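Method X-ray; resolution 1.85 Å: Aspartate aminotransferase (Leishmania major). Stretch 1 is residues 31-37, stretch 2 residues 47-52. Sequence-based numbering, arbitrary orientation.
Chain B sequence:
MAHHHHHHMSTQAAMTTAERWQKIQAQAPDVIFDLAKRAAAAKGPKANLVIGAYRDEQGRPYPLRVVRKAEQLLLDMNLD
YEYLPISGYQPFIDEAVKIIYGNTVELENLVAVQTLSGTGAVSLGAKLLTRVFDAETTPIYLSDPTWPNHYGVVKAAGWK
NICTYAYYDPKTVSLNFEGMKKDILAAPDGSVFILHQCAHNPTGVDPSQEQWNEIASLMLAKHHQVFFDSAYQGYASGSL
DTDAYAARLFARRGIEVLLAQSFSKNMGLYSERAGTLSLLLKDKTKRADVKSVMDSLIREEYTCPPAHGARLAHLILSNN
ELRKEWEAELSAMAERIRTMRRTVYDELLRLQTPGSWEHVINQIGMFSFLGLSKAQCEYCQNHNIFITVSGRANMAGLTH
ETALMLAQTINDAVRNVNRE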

# COMPACT_ATOMS: atom_id res chain seq x y z
N VAL B 31 2.03 7.73 -18.54
CA VAL B 31 2.99 8.05 -19.62
C VAL B 31 4.40 7.42 -19.45
O VAL B 31 4.98 6.90 -20.40
CB VAL B 31 3.14 9.57 -19.81
CG1 VAL B 31 4.24 9.86 -20.84
CG2 VAL B 31 1.81 10.20 -20.24
N ILE B 32 4.95 7.50 -18.23
CA ILE B 32 6.26 6.94 -17.92
C ILE B 32 6.23 5.41 -17.89
O ILE B 32 7.09 4.78 -18.52
CB ILE B 32 6.79 7.50 -16.56
CG1 ILE B 32 7.08 9.01 -16.69
CG2 ILE B 32 8.03 6.75 -16.08
CD1 ILE B 32 7.80 9.39 -17.97
N PHE B 33 5.28 4.79 -17.16
CA PHE B 33 5.18 3.30 -17.18
C PHE B 33 4.85 2.76 -18.59
O PHE B 33 5.34 1.66 -18.98
CB PHE B 33 4.21 2.75 -16.11
CG PHE B 33 4.84 2.54 -14.75
CD1 PHE B 33 5.38 3.62 -14.03
CD2 PHE B 33 4.93 1.26 -14.18
CE1 PHE B 33 5.96 3.44 -12.77
CE2 PHE B 33 5.50 1.08 -12.92
CZ PHE B 33 6.03 2.17 -12.23
N ASP B 34 4.06 3.52 -19.36
CA ASP B 34 3.74 3.11 -20.74
C ASP B 34 4.97 3.15 -21.64
O ASP B 34 5.23 2.15 -22.34
CB ASP B 34 2.60 3.95 -21.34
CG ASP B 34 1.54 3.09 -22.05
OD1 ASP B 34 1.27 1.98 -21.53
OD2 ASP B 34 0.99 3.53 -23.10
N LEU B 35 5.75 4.25 -21.64
CA LEU B 35 6.98 4.36 -22.51
C LEU B 35 8.05 3.36 -22.09
O LEU B 35 8.70 2.78 -22.93
CB LEU B 35 7.53 5.82 -22.55
CG LEU B 35 8.75 6.23 -23.41
CD1 LEU B 35 8.49 6.25 -24.90
CD2 LEU B 35 9.27 7.60 -22.96
N ALA B 36 8.13 3.08 -20.79
CA ALA B 36 8.99 2.02 -20.24
C ALA B 36 8.61 0.64 -20.83
O ALA B 36 9.49 -0.15 -21.18
CB ALA B 36 8.91 2.00 -18.70
N LYS B 37 7.30 0.38 -20.95
CA LYS B 37 6.81 -0.89 -21.53
C LYS B 37 7.20 -0.97 -23.01
O LYS B 37 7.70 -2.02 -23.48
CB LYS B 37 5.28 -1.03 -21.33
N ALA B 47 18.56 1.97 -26.12
CA ALA B 47 18.88 2.45 -24.79
C ALA B 47 17.55 2.74 -24.11
O ALA B 47 16.82 3.61 -24.53
CB ALA B 47 19.76 3.70 -24.84
N ASN B 48 17.22 1.94 -23.12
CA ASN B 48 16.00 2.10 -22.42
C ASN B 48 16.30 3.03 -21.24
O ASN B 48 16.74 2.56 -20.18
CB ASN B 48 15.42 0.75 -22.00
CG ASN B 48 14.17 0.89 -21.17
OD1 ASN B 48 13.73 2.00 -20.88
ND2 ASN B 48 13.60 -0.23 -20.75
N LEU B 49 16.07 4.33 -21.43
CA LEU B 49 16.34 5.30 -20.38
C LEU B 49 15.10 5.99 -19.80
O LEU B 49 15.18 7.17 -19.40
CB LEU B 49 17.31 6.37 -20.93
CG LEU B 49 18.50 5.83 -21.74
CD1 LEU B 49 19.29 6.98 -22.34
CD2 LEU B 49 19.34 4.92 -20.83
N VAL B 50 13.99 5.26 -19.71
CA VAL B 50 12.70 5.86 -19.26
C VAL B 50 12.56 5.95 -17.77
O VAL B 50 12.74 7.07 -17.23
CB VAL B 50 11.48 5.15 -19.85
CG1 VAL B 50 10.20 5.87 -19.39
CG2 VAL B 50 11.59 5.09 -21.38
N ILE B 51 12.25 4.85 -17.07
CA ILE B 51 12.13 4.88 -15.61
C ILE B 51 13.42 5.13 -14.90
O ILE B 51 14.45 4.57 -15.28
CB ILE B 51 11.49 3.56 -15.02
CG1 ILE B 51 10.03 3.49 -15.37
CG2 ILE B 51 11.63 3.50 -13.50
CD1 ILE B 51 9.41 2.13 -15.09
N GLY B 52 13.36 5.95 -13.86
CA GLY B 52 14.46 6.17 -12.96
C GLY B 52 14.79 4.97 -12.07
O GLY B 52 14.55 5.01 -10.85

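At an apolar contact, rotamers determine which methyls meet the opposing surface, and the packing of this helix (31-37) against the segment 47-52 illustrates the point without a single hydrogen bond crossing between them. Val-50 CA lies 5.4 Å from Ala-36 CA, the nearest CA pair across the contact, and its CA-to-CB bond points toward the helix. The t rotamer (chi1 -177°) places Val-50 CG1 3.4 Å from Ile-32 O and 3.7 Å from Ala-36 N, against backbone atoms already paired by the helical bond from Ala-36 N to Ile-32 O (3.0 Å), and Val-50 CG2 3.7 Å from Leu-35 CG. Both methyls lie near both Leu-35 and Ala-36, with CG1 nearer the Ile-32 O and Ala-36 N pair.

Ile-51 makes its contact by a different route. Its CA-to-CB bond points sideways, but the m, t rotamer extends the chain back to the helix, bringing Ile-51 CD1 to 3.6 Å from Ala-36 CB. The same methyl lies over one face of Phe-33, 4.3 Å from the ring centroid and 7° off the normal, a CH-pi contact. Phe-33 starts away from the segment, and chi1 of -86° carries its ring nearer. Ile-32 CG2 adds to the packing, 3.9 Å from Ile-51 CG1 and 4.1 Å from Val-50 CG1.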